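Local coordinates for tailspike protein (Siphovirus 9NA, PDB 3RIQ) that binds Salmonella lipopolysaccharide as the phage's trimeric receptor-recognition spike and probably cleaves its O-antigen chains as an endorhamnosidase, at residues F42-A47 and D66-W71; P83-K88 and A146-N151; V456-C461 and I472-A477; S515-F520 and L527-K532. All coordinates share one frame; numbering follows the deposited sequence.

Interaction 1: residues F42-A47 and D66-W71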
loop_
_atom_site.group_PDB
_atom_site.type_symbol
_atom_site.label_atom_id
_atom_site.label_comp_id
_atom_site.label_asym_id
_atom_site.label_seq_id
_atom_site.Cartn_x
_atom_site.Cartn_y
_atom_site.Cartn_z
ATOM N N PHE A 42 -12.815 30.596 29.944
ATOM C CA PHE A 42 -12.126 31.754 29.341
ATOM C C PHE A 42 -13.089 32.686 28.670
ATOM O O PHE A 42 -14.224 32.295 28.330
ATOM C CB PHE A 42 -10.997 31.306 28.373
ATOM C CG PHE A 42 -11.477 30.688 27.079
ATOM C CD1 PHE A 42 -11.739 31.503 25.963
ATOM C CD2 PHE A 42 -11.613 29.312 26.959
ATOM C CE1 PHE A 42 -12.176 30.967 24.734
ATOM C CE2 PHE A 42 -12.026 28.752 25.726
ATOM C CZ PHE A 42 -12.311 29.578 24.615
ATOM N N ILE A 43 -12.633 33.923 28.489
ATOM C CA ILE A 43 -13.454 34.961 27.841
ATOM C C ILE A 43 -12.910 35.158 26.431
ATOM O O ILE A 43 -11.701 35.062 26.239
ATOM C CB ILE A 43 -13.471 36.309 28.679
ATOM C CG1 ILE A 43 -14.498 37.286 28.093
ATOM C CG2 ILE A 43 -12.031 36.939 28.810
ATOM C CD1 ILE A 43 -14.807 38.464 29.085
ATOM N N ASP A 44 -13.793 35.406 25.465
ATOM C CA ASP A 44 -13.375 35.625 24.081
ATOM C C ASP A 44 -12.343 36.756 23.983
ATOM O O ASP A 44 -12.610 37.899 24.416
ATOM C CB ASP A 44 -14.606 36.008 23.276
ATOM C CG ASP A 44 -14.297 36.237 21.797
ATOM O OD1 ASP A 44 -13.312 35.645 21.265
ATOM O OD2 ASP A 44 -15.032 37.059 21.181
ATOM N N GLY A 45 -11.154 36.432 23.460
ATOM C CA GLY A 45 -10.098 37.404 23.310
ATOM C C GLY A 45 -9.085 37.384 24.436
ATOM O O GLY A 45 -8.112 38.140 24.402
ATOM N N GLU A 46 -9.310 36.529 25.433
ATOM C CA GLU A 46 -8.373 36.376 26.544
ATOM C C GLU A 46 -6.989 36.014 26.007
ATOM O O GLU A 46 -6.861 35.301 24.999
ATOM C CB GLU A 46 -8.864 35.250 27.508
ATOM C CG GLU A 46 -7.989 35.124 28.780
ATOM C CD GLU A 46 -8.604 34.247 29.850
ATOM O OE1 GLU A 46 -7.822 33.721 30.684
ATOM O OE2 GLU A 46 -9.850 34.109 29.876
ATOM N N ALA A 47 -5.949 36.500 26.674
ATOM C CA ALA A 47 -4.591 36.192 26.265
ATOM C C ALA A 47 -3.791 35.707 27.469
ATOM O O ALA A 47 -4.006 36.149 28.627
ATOM C CB ALA A 47 -3.938 37.418 25.654
ATOM N N ASP A 66 -16.752 30.595 24.527
ATOM C CA ASP A 66 -17.159 30.921 23.164
ATOM C C ASP A 66 -16.175 31.946 22.626
ATOM O O ASP A 66 -16.021 33.025 23.216
ATOM C CB ASP A 66 -18.545 31.567 23.169
ATOM C CG ASP A 66 -19.627 30.636 23.626
ATOM O OD1 ASP A 66 -19.543 29.413 23.392
ATOM O OD2 ASP A 66 -20.583 31.155 24.225
ATOM N N GLY A 67 -15.509 31.643 21.526
ATOM C CA GLY A 67 -14.518 32.546 20.961
ATOM C C GLY A 67 -13.090 32.010 21.129
ATOM O O GLY A 67 -12.860 30.798 21.178
ATOM N N VAL A 68 -12.129 32.935 21.211
ATOM C CA VAL A 68 -10.718 32.588 21.130
ATOM C C VAL A 68 -9.977 32.756 22.461
ATOM O O VAL A 68 -10.166 33.753 23.173
ATOM C CB VAL A 68 -10.010 33.423 20.001
ATOM C CG1 VAL A 68 -9.939 34.910 20.342
ATOM C CG2 VAL A 68 -8.594 32.922 19.759
ATOM N N LEU A 69 -9.115 31.792 22.766
ATOM C CA LEU A 69 -8.148 31.903 23.880
ATOM C C LEU A 69 -6.747 31.972 23.226
ATOM O O LEU A 69 -6.317 31.016 22.558
ATOM C CB LEU A 69 -8.291 30.674 24.795
ATOM C CG LEU A 69 -7.257 30.515 25.931
ATOM C CD1 LEU A 69 -7.266 31.757 26.880
ATOM C CD2 LEU A 69 -7.596 29.252 26.735
ATOM N N ASN A 70 -6.048 33.096 23.382
ATOM C CA ASN A 70 -4.695 33.300 22.777
ATOM C C ASN A 70 -3.587 32.870 23.714
ATOM O O ASN A 70 -3.553 33.270 24.899
ATOM C CB ASN A 70 -4.486 34.789 22.449
ATOM C CG ASN A 70 -5.510 35.325 21.491
ATOM O OD1 ASN A 70 -6.479 36.018 21.879
ATOM N ND2 ASN A 70 -5.306 35.043 20.230
ATOM N N TRP A 71 -2.661 32.065 23.194
ATOM C CA TRP A 71 -1.458 31.665 23.922
ATOM C C TRP A 71 -0.250 32.275 23.239
ATOM O O TRP A 71 0.085 31.930 22.080
ATOM C CB TRP A 71 -1.344 30.147 23.972
ATOM C CG TRP A 71 -2.234 29.488 25.007
ATOM C CD1 TRP A 71 -3.275 30.058 25.740
ATOM C CD2 TRP A 71 -2.145 28.133 25.427
ATOM N NE1 TRP A 71 -3.813 29.102 26.592
ATOM C CE2 TRP A 71 -3.143 27.919 26.412
ATOM C CE3 TRP A 71 -1.309 27.050 25.055
ATOM C CZ2 TRP A 71 -3.351 26.644 27.021
ATOM C CZ3 TRP A 71 -1.502 25.815 25.665
ATOM C CH2 TRP A 71 -2.520 25.618 26.644
HETATM O O HOH W 1 -16.524 32.576 26.712
#
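Phe42 packs tightly against Leu69. Leu69 CB sits over the centre of one ring face, 3.8 Å from the centroid of Phe42, a CH-pi contact, while the ring edge meets the backbone of Gly67. Leu69 CD1 rests on the aliphatic CB and CG of Glu46. The methylenes of Glu46 serve the apolar neighbour while its carboxylate is held elsewhere: OE2 accepts from Ile43 N at 3.1 Å, and OE1 bonds to Tyr40.

The other side is more polar and open to solvent: Asp44 and Gly45 are exposed. Asp44 CG stands anti to the backbone N (chi1 -179°), and Asp44 OD1 takes the N-H of Val68 at 3.0 Å. Gly67, with no side chain, lets Asp44 OD1 come to 3.3 Å from its CA. A type II turn from Ile43 to Glu46 has Gly45 at its third position, and Gly45 N donates to Val68 O at 2.9 Å. One water bridges Phe42 O and Asp66 N.

Beyond the turn, Ala47 pairs in parallel with Asn70, and Asn70 N donates to Glu46 O at 2.9 Å. On its other side strand 67-72 bonds through Leu69 to Thr147 and Arg149 of strand 146-151, and Phe42 also touches Met85 of strand 79-87.

Interaction 2: residues P83-K88 and A146-N151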
loop_
_atom_site.group_PDB
_atom_site.type_symbol
_atom_site.label_atom_id
_atom_site.label_comp_id
_atom_site.label_asym_id
_atom_site.label_seq_id
_atom_site.Cartn_x
_atom_site.Cartn_y
_atom_site.Cartn_z
ATOM N N PRO A 83 -4.843 18.711 25.888
ATOM C CA PRO A 83 -5.792 19.800 26.076
ATOM C C PRO A 83 -7.142 19.465 25.467
ATOM O O PRO A 83 -7.246 18.581 24.623
ATOM C CB PRO A 83 -5.155 20.934 25.271
ATOM C CG PRO A 83 -4.400 20.214 24.177
ATOM C CD PRO A 83 -3.853 19.011 24.832
ATOM N N HIS A 84 -8.163 20.176 25.933
ATOM C CA HIS A 84 -9.533 19.994 25.444
ATOM C C HIS A 84 -10.240 21.341 25.325
ATOM O O HIS A 84 -10.469 21.994 26.328
ATOM C CB HIS A 84 -10.315 19.078 26.396
ATOM C CG HIS A 84 -11.657 18.648 25.875
ATOM N ND1 HIS A 84 -12.081 17.338 25.939
ATOM C CD2 HIS A 84 -12.683 19.345 25.315
ATOM C CE1 HIS A 84 -13.302 17.249 25.426
ATOM N NE2 HIS A 84 -13.696 18.455 25.061
ATOM N N MET A 85 -10.559 21.747 24.107
ATOM C CA MET A 85 -11.294 22.976 23.843
ATOM C C MET A 85 -12.784 22.676 23.739
ATOM O O MET A 85 -13.203 21.970 22.841
ATOM C CB MET A 85 -10.805 23.636 22.551
ATOM C CG MET A 85 -9.342 23.982 22.530
ATOM S SD MET A 85 -8.719 24.908 23.944
ATOM C CE MET A 85 -9.750 26.423 23.830
ATOM N N HIS A 86 -13.577 23.219 24.659
ATOM C CA HIS A 86 -15.011 22.952 24.722
ATOM C C HIS A 86 -15.840 24.246 24.594
ATOM O O HIS A 86 -15.629 25.195 25.325
ATOM C CB HIS A 86 -15.306 22.271 26.065
ATOM C CG HIS A 86 -16.633 21.552 26.139
ATOM N ND1 HIS A 86 -17.846 22.197 25.972
ATOM C CD2 HIS A 86 -16.931 20.259 26.440
ATOM C CE1 HIS A 86 -18.830 21.320 26.112
ATOM N NE2 HIS A 86 -18.303 20.142 26.415
ATOM N N THR A 87 -16.785 24.275 23.677
ATOM C CA THR A 87 -17.690 25.410 23.567
ATOM C C THR A 87 -18.422 25.729 24.894
ATOM O O THR A 87 -18.697 24.816 25.714
ATOM C CB THR A 87 -18.718 25.150 22.415
ATOM O OG1 THR A 87 -19.446 26.361 22.174
ATOM C CG2 THR A 87 -19.705 23.989 22.750
ATOM N N LYS A 88 -18.757 26.995 25.111
ATOM C CA LYS A 88 -19.606 27.342 26.247
ATOM C C LYS A 88 -21.093 27.198 25.851
ATOM O O LYS A 88 -21.857 26.475 26.493
ATOM C CB LYS A 88 -19.263 28.747 26.766
ATOM C CG LYS A 88 -20.228 29.185 27.897
ATOM C CD LYS A 88 -19.792 30.491 28.593
ATOM C CE LYS A 88 -19.731 31.692 27.616
ATOM N NZ LYS A 88 -19.326 33.030 28.274
ATOM N N ALA A 146 -15.067 26.981 20.648
ATOM C CA ALA A 146 -13.881 27.307 21.447
ATOM C C ALA A 146 -12.633 27.047 20.607
ATOM O O ALA A 146 -12.335 25.883 20.264
ATOM C CB ALA A 146 -13.860 26.422 22.705
ATOM N N THR A 147 -11.881 28.111 20.326
ATOM C CA THR A 147 -10.631 27.998 19.561
ATOM C C THR A 147 -9.441 28.425 20.399
ATOM O O THR A 147 -9.429 29.539 20.975
ATOM C CB THR A 147 -10.724 28.889 18.288
ATOM O OG1 THR A 147 -11.881 28.487 17.546
ATOM C CG2 THR A 147 -9.501 28.741 17.399
ATOM N N LEU A 148 -8.426 27.564 20.436
ATOM C CA LEU A 148 -7.119 27.931 21.001
ATOM C C LEU A 148 -6.302 28.499 19.852
ATOM O O LEU A 148 -6.110 27.822 18.842
ATOM C CB LEU A 148 -6.411 26.666 21.555
ATOM C CG LEU A 148 -5.147 27.010 22.397
ATOM C CD1 LEU A 148 -5.529 27.759 23.699
ATOM C CD2 LEU A 148 -4.338 25.740 22.663
ATOM N N ARG A 149 -5.784 29.719 20.016
ATOM C CA ARG A 149 -4.903 30.322 19.024
ATOM C C ARG A 149 -3.522 30.452 19.643
ATOM O O ARG A 149 -3.327 31.239 20.597
ATOM C CB ARG A 149 -5.429 31.685 18.585
ATOM C CG ARG A 149 -4.652 32.276 17.400
ATOM C CD ARG A 149 -5.181 33.624 16.975
ATOM N NE ARG A 149 -4.853 33.847 15.561
ATOM C CZ ARG A 149 -5.366 34.828 14.826
ATOM N NH1 ARG A 149 -6.154 35.745 15.406
ATOM N NH2 ARG A 149 -5.077 34.910 13.524
ATOM N N VAL A 150 -2.572 29.674 19.123
ATOM C CA VAL A 150 -1.174 29.706 19.583
ATOM C C VAL A 150 -0.428 30.613 18.603
ATOM O O VAL A 150 -0.375 30.305 17.404
ATOM C CB VAL A 150 -0.578 28.295 19.621
ATOM C CG1 VAL A 150 0.914 28.334 19.918
ATOM C CG2 VAL A 150 -1.324 27.423 20.621
ATOM N N ASN A 151 0.110 31.733 19.102
ATOM C CA ASN A 151 0.712 32.734 18.223
ATOM C C ASN A 151 2.233 32.726 18.272
ATOM O O ASN A 151 2.831 32.780 19.360
ATOM C CB ASN A 151 0.219 34.116 18.663
ATOM C CG ASN A 151 -1.312 34.282 18.542
ATOM O OD1 ASN A 151 -2.023 34.645 19.521
ATOM N ND2 ASN A 151 -1.811 34.035 17.373
#
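Strands 84-87 and 146-151 approach to 6.0 Å between axes, their N-to-C directions 141° apart, and touch near Thr87 and Ala146 with no hydrogen bond between them, so side chains carry the contact.

Met85 and Ala146 carry most of it. Met85 CB lies 3.6 Å from Ala146 O and 4.1 Å from Ala146 CB. CG is anti to the carbonyl carbon (chi1 -58°), and bends at chi2 and chi3 turn SD and then CE toward Leu148. Met85 SD meets Leu148 CB at 3.8 Å, the two side chains crossing at about a right angle, and the terminal CE reaches Leu148 N, also at 3.8 Å. A flexible, unbranched methionine suits this place, since it can curl to follow the neighbouring backbone.

Ala146 is small enough to come close to the backbone of His86 and Thr87: its CB is 3.4 Å from His86 O and 3.8 Å from Thr87 N. The imidazole of His86, whose CB points away from strand 146-151, donates from ND1 to Thr87 O at 2.8 Å, with the acceptor near the ring plane. Thr87 OG1 bonds to Thr89 O and Gly145 N.

Leu148 also packs on Leu69, Trp71 and Phe158, and Met85 on Tyr168. Apolar side chains from different strands meeting inside the coil are what is expected of the interior of a right-handed parallel beta-helix, the fold of this tailspike.

Interaction 3: residues V456-C461 and I472-A477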
loop_
_atom_site.group_PDB
_atom_site.type_symbol
_atom_site.label_atom_id
_atom_site.label_comp_id
_atom_site.label_asym_id
_atom_site.label_seq_id
_atom_site.Cartn_x
_atom_site.Cartn_y
_atom_site.Cartn_z
ATOM N N VAL A 456 -11.794 -7.750 -35.261
ATOM C CA VAL A 456 -12.471 -8.525 -34.223
ATOM C C VAL A 456 -12.261 -10.012 -34.479
ATOM O O VAL A 456 -12.555 -10.513 -35.586
ATOM C CB VAL A 456 -13.996 -8.247 -34.189
ATOM C CG1 VAL A 456 -14.630 -9.085 -33.098
ATOM C CG2 VAL A 456 -14.287 -6.746 -33.985
ATOM N N LEU A 457 -11.695 -10.702 -33.492
ATOM C CA LEU A 457 -11.534 -12.155 -33.490
ATOM C C LEU A 457 -12.532 -12.740 -32.472
ATOM O O LEU A 457 -12.498 -12.359 -31.307
ATOM C CB LEU A 457 -10.101 -12.510 -33.068
ATOM C CG LEU A 457 -9.708 -13.994 -32.917
ATOM C CD1 LEU A 457 -9.674 -14.707 -34.301
ATOM C CD2 LEU A 457 -8.374 -14.148 -32.175
ATOM N N THR A 458 -13.400 -13.649 -32.906
ATOM C CA THR A 458 -14.498 -14.133 -32.064
ATOM C C THR A 458 -14.388 -15.638 -31.840
ATOM O O THR A 458 -14.135 -16.400 -32.797
ATOM C CB THR A 458 -15.864 -13.852 -32.746
ATOM O OG1 THR A 458 -15.962 -12.453 -33.060
ATOM C CG2 THR A 458 -17.025 -14.270 -31.844
ATOM N N ALA A 459 -14.565 -16.049 -30.590
ATOM C CA ALA A 459 -14.740 -17.456 -30.207
ATOM C C ALA A 459 -16.204 -17.596 -29.853
ATOM O O ALA A 459 -16.653 -16.971 -28.889
ATOM C CB ALA A 459 -13.913 -17.741 -28.972
ATOM N N ASP A 460 -16.958 -18.401 -30.611
ATOM C CA ASP A 460 -18.398 -18.485 -30.369
ATOM C C ASP A 460 -18.772 -19.917 -30.031
ATOM O O ASP A 460 -18.761 -20.783 -30.918
ATOM C CB ASP A 460 -19.151 -17.984 -31.617
ATOM C CG ASP A 460 -20.667 -17.975 -31.438
ATOM O OD1 ASP A 460 -21.320 -17.155 -32.124
ATOM O OD2 ASP A 460 -21.208 -18.767 -30.634
ATOM N N CYS A 461 -19.110 -20.175 -28.765
ATOM C CA CYS A 461 -19.417 -21.535 -28.321
ATOM C C CYS A 461 -20.847 -21.896 -28.657
ATOM O O CYS A 461 -21.784 -21.241 -28.202
ATOM C CB CYS A 461 -19.195 -21.671 -26.813
ATOM S SG CYS A 461 -19.595 -23.350 -26.201
ATOM N N ILE A 472 -17.542 -21.966 -33.264
ATOM C CA ILE A 472 -17.192 -21.327 -34.525
ATOM C C ILE A 472 -16.148 -20.249 -34.214
ATOM O O ILE A 472 -16.275 -19.537 -33.205
ATOM C CB ILE A 472 -18.430 -20.688 -35.199
ATOM C CG1 ILE A 472 -19.536 -21.727 -35.409
ATOM C CG2 ILE A 472 -18.044 -20.084 -36.540
ATOM C CD1 ILE A 472 -20.879 -21.087 -35.833
ATOM N N VAL A 473 -15.080 -20.180 -35.022
ATOM C CA VAL A 473 -14.072 -19.108 -34.891
ATOM C C VAL A 473 -14.283 -18.119 -36.044
ATOM O O VAL A 473 -14.544 -18.539 -37.184
ATOM C CB VAL A 473 -12.680 -19.747 -34.912
ATOM C CG1 VAL A 473 -11.533 -18.702 -35.141
ATOM C CG2 VAL A 473 -12.467 -20.542 -33.613
ATOM N N LYS A 474 -14.175 -16.829 -35.775
ATOM C CA LYS A 474 -14.426 -15.803 -36.777
ATOM C C LYS A 474 -13.356 -14.739 -36.685
ATOM O O LYS A 474 -12.846 -14.457 -35.575
ATOM C CB LYS A 474 -15.788 -15.130 -36.574
ATOM C CG LYS A 474 -16.937 -16.082 -36.392
ATOM C CD LYS A 474 -18.166 -15.322 -35.913
ATOM C CE LYS A 474 -19.298 -16.288 -35.672
ATOM N NZ LYS A 474 -20.545 -15.638 -35.156
ATOM N N LEU A 475 -13.041 -14.108 -37.813
ATOM C CA LEU A 475 -12.092 -12.990 -37.837
ATOM C C LEU A 475 -12.512 -12.037 -38.943
ATOM O O LEU A 475 -12.747 -12.487 -40.080
ATOM C CB LEU A 475 -10.656 -13.491 -38.077
ATOM C CG LEU A 475 -9.537 -12.443 -38.220
ATOM C CD1 LEU A 475 -9.408 -11.575 -36.944
ATOM C CD2 LEU A 475 -8.168 -13.094 -38.595
ATOM N N SER A 476 -12.646 -10.742 -38.635
ATOM C CA SER A 476 -13.167 -9.796 -39.638
ATOM C C SER A 476 -12.502 -8.425 -39.561
ATOM O O SER A 476 -12.041 -7.995 -38.480
ATOM C CB SER A 476 -14.707 -9.624 -39.515
ATOM O OG SER A 476 -15.018 -8.993 -38.257
ATOM N N ALA A 477 -12.430 -7.783 -40.718
ATOM C CA ALA A 477 -12.024 -6.385 -40.861
ATOM C C ALA A 477 -13.271 -5.486 -40.875
ATOM O O ALA A 477 -14.369 -5.939 -40.542
ATOM C CB ALA A 477 -11.208 -6.192 -42.170
HETATM O O HOH W 2 -20.423 -14.754 -32.733
#
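Val456 and Ser476 open an antiparallel beta hairpin pairing, in which strands 455-461 and 470-479 are neighbours in a five-stranded sheet beyond the parallel beta-helix. Three hydrogen-bonded pairs, Val456 with Ser476, Thr458 with Lys474 and Asp460 with Ile472, each give two backbone bonds. Leu457 with Leu475 and Ala459 with Val473 are the non-hydrogen-bonded pairs between them.

Lys474 can be followed outward along the face it shares with Thr458 and Asp460. Its CB lies 4.0 Å from Thr458 CB, a beta-branched neighbour that suits an extended strand. CG is anti to the carbonyl carbon (chi1 -49°), and the chain then runs on extended. CD still skims Thr458 CB at 4.2 Å, and CE comes equally near to Asp460 OD1. At the tip, NZ forms a salt bridge with Asp460 OD1, long at 3.5 Å and weak as a hydrogen bond. A long lysine fits here because its methylenes cover the threonine before its charge meets the aspartate. The other carboxylate oxygen, Asp460 OD2, bonds to Gln462.

The opposite face is apolar. Leu457 CB meets Leu475 CD1 at 4.0 Å, their side chains crossing obliquely, and Leu457 CD1 touches Lys474 O. Around them Leu455 of the second subunit packs on Leu457, and Val473 of the third subunit on Leu475, so leucines here serve the trimer as well as the hairpin. On the face of Lys474 and Asp460, a water closes the bridge between carboxylate and ammonium: it donates to Asp460 OD1 and accepts from Lys474 NZ, each at 2.6 Å.

Interaction 4: residues S515-F520 and L527-K532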
loop_
_atom_site.group_PDB
_atom_site.type_symbol
_atom_site.label_atom_id
_atom_site.label_comp_id
_atom_site.label_asym_id
_atom_site.label_seq_id
_atom_site.Cartn_x
_atom_site.Cartn_y
_atom_site.Cartn_z
ATOM N N SER A 515 3.347 -14.585 -54.831
ATOM C CA SER A 515 2.923 -15.938 -54.481
ATOM C C SER A 515 1.704 -15.927 -53.564
ATOM O O SER A 515 1.698 -16.510 -52.459
ATOM C CB SER A 515 4.087 -16.753 -53.919
ATOM O OG SER A 515 3.851 -18.143 -54.085
ATOM N N SER A 516 0.666 -15.254 -54.035
ATOM C CA SER A 516 -0.610 -15.192 -53.301
ATOM C C SER A 516 -1.787 -15.125 -54.277
ATOM O O SER A 516 -1.602 -14.787 -55.433
ATOM C CB SER A 516 -0.648 -14.049 -52.276
ATOM O OG SER A 516 -0.667 -12.766 -52.873
ATOM N N ILE A 517 -2.981 -15.496 -53.814
ATOM C CA ILE A 517 -4.208 -15.493 -54.643
ATOM C C ILE A 517 -5.375 -14.836 -53.927
ATOM O O ILE A 517 -5.386 -14.724 -52.689
ATOM C CB ILE A 517 -4.607 -16.943 -55.095
ATOM C CG1 ILE A 517 -4.988 -17.814 -53.873
ATOM C CG2 ILE A 517 -3.435 -17.583 -55.902
ATOM C CD1 ILE A 517 -5.610 -19.159 -54.251
ATOM N N GLY A 518 -6.368 -14.404 -54.703
ATOM C CA GLY A 518 -7.631 -13.918 -54.133
ATOM C C GLY A 518 -8.744 -14.345 -55.059
ATOM O O GLY A 518 -8.580 -14.307 -56.285
ATOM N N PHE A 519 -9.858 -14.796 -54.480
ATOM C CA PHE A 519 -11.025 -15.145 -55.272
ATOM C C PHE A 519 -11.923 -13.924 -55.501
ATOM O O PHE A 519 -11.988 -13.009 -54.679
ATOM C CB PHE A 519 -11.855 -16.230 -54.586
ATOM C CG PHE A 519 -11.192 -17.601 -54.553
ATOM C CD1 PHE A 519 -10.219 -17.935 -53.602
ATOM C CD2 PHE A 519 -11.581 -18.576 -55.478
ATOM C CE1 PHE A 519 -9.653 -19.239 -53.596
ATOM C CE2 PHE A 519 -11.029 -19.859 -55.457
ATOM C CZ PHE A 519 -10.055 -20.178 -54.528
ATOM N N PHE A 520 -12.618 -13.921 -56.630
ATOM C CA PHE A 520 -13.588 -12.871 -56.894
ATOM C C PHE A 520 -14.648 -13.342 -57.867
ATOM O O PHE A 520 -14.456 -14.326 -58.599
ATOM C CB PHE A 520 -12.896 -11.602 -57.435
ATOM C CG PHE A 520 -12.315 -11.767 -58.819
ATOM C CD1 PHE A 520 -11.026 -12.292 -59.002
ATOM C CD2 PHE A 520 -13.060 -11.374 -59.943
ATOM C CE1 PHE A 520 -10.505 -12.417 -60.310
ATOM C CE2 PHE A 520 -12.554 -11.506 -61.226
ATOM C CZ PHE A 520 -11.281 -11.999 -61.421
ATOM N N LEU A 527 -17.005 -17.377 -60.813
ATOM C CA LEU A 527 -15.950 -17.419 -59.797
ATOM C C LEU A 527 -14.577 -17.558 -60.463
ATOM O O LEU A 527 -14.389 -18.419 -61.333
ATOM C CB LEU A 527 -16.180 -18.558 -58.792
ATOM C CG LEU A 527 -15.183 -18.605 -57.610
ATOM C CD1 LEU A 527 -15.357 -17.420 -56.649
ATOM C CD2 LEU A 527 -15.331 -19.901 -56.827
ATOM N N ARG A 528 -13.642 -16.699 -60.043
ATOM C CA ARG A 528 -12.318 -16.627 -60.622
ATOM C C ARG A 528 -11.282 -16.442 -59.537
ATOM O O ARG A 528 -11.604 -16.016 -58.404
ATOM C CB ARG A 528 -12.244 -15.440 -61.588
ATOM C CG ARG A 528 -13.072 -15.644 -62.850
ATOM C CD ARG A 528 -12.969 -14.470 -63.788
ATOM N NE ARG A 528 -13.916 -14.684 -64.878
ATOM C CZ ARG A 528 -14.504 -13.716 -65.574
ATOM N NH1 ARG A 528 -14.250 -12.436 -65.305
ATOM N NH2 ARG A 528 -15.368 -14.035 -66.535
ATOM N N ILE A 529 -10.033 -16.735 -59.907
ATOM C CA ILE A 529 -8.901 -16.561 -59.007
ATOM C C ILE A 529 -7.945 -15.594 -59.665
ATOM O O ILE A 529 -7.503 -15.861 -60.779
ATOM C CB ILE A 529 -8.158 -17.901 -58.767
ATOM C CG1 ILE A 529 -9.108 -18.947 -58.146
ATOM C CG2 ILE A 529 -6.869 -17.677 -57.924
ATOM C CD1 ILE A 529 -8.516 -20.367 -58.113
ATOM N N LEU A 530 -7.625 -14.486 -58.992
ATOM C CA LEU A 530 -6.480 -13.668 -59.404
ATOM C C LEU A 530 -5.243 -14.239 -58.715
ATOM O O LEU A 530 -5.226 -14.394 -57.481
ATOM C CB LEU A 530 -6.692 -12.211 -58.997
ATOM C CG LEU A 530 -5.558 -11.263 -59.377
ATOM C CD1 LEU A 530 -5.402 -11.107 -60.914
ATOM C CD2 LEU A 530 -5.793 -9.908 -58.743
ATOM N N ALA A 531 -4.205 -14.560 -59.486
ATOM C CA ALA A 531 -2.981 -15.144 -58.911
ATOM C C ALA A 531 -1.816 -14.224 -59.141
ATOM O O ALA A 531 -1.516 -13.900 -60.298
ATOM C CB ALA A 531 -2.692 -16.463 -59.551
ATOM N N LYS A 532 -1.142 -13.845 -58.051
ATOM C CA LYS A 532 0.105 -13.100 -58.132
ATOM C C LYS A 532 1.247 -14.111 -58.003
ATOM O O LYS A 532 1.475 -14.670 -56.940
ATOM C CB LYS A 532 0.155 -12.038 -57.025
ATOM C CG LYS A 532 1.339 -11.046 -57.195
ATOM C CD LYS A 532 1.280 -9.893 -56.198
ATOM C CE LYS A 532 2.379 -8.846 -56.496
ATOM N NZ LYS A 532 2.230 -7.580 -55.698
#
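The Phe520 ring carries Arg528 CB over one face, 3.9 Å from the centroid and shifted toward the rim, while Leu530 N lies at its edge near the ring plane. Phe520 CG sits between the backbone N and the carbonyl carbon (chi1 68°), and the ring reaches across to the partner strand of this antiparallel beta hairpin. Arg528 CD also touches the ring, at CZ and CE2, and the guanidinium plane stands 77° from the ring plane. Arginine suits the place because its methylenes pack on the aromatic while its charged end leads away, NH2 making a long, weak ion pair with Glu526.

On the opposite face of the sheet, the Phe519 ring lies beside Ile529, with Phe519 CE2 only 3.4 Å from Ile529 CG1. Ile529 CG2 turns to Ile517 CB at 3.7 Å, and Ile517 CG2 meets the small Ala531 CB. Most of this face also packs on the other subunits: Ile499 of the third subunit meets Ile517 and Phe519, and Ile517 of the second subunit meets Phe519 and Leu527. Ser516 and Ile517 pair antiparallel with a strand of the third subunit, carrying the sheet across the interface.

Ser515 and Ser516 both face Lys532 in a G1 beta bulge: Lys532 O accepts from Ser516 N at 3.1 Å and, weakly, from Ser515 N at 2.8 Å, a bond bent to 120° at the hydrogen.

Overall arrangement
From the N terminus the contacts follow one another in series, each closing its own loop before the next opens; none cross. Interaction 1 closes an 18-residue connection between parallel strands, and interaction 2 a longer one of 57 residues that includes helices 107-112 and 137-140. Their centres lie 8 Å apart and they touch, because strands 67-72 and 146-151 are neighbours: together they join successive coils at the N-terminal part of the beta-helix. Interactions 3 and 4 each close a hairpin beyond the chain's centre, with centres about 70 Å or more from the first pair and 24 Å from each other. Both reach the third subunit, linking the C-terminal sheets into the trimer.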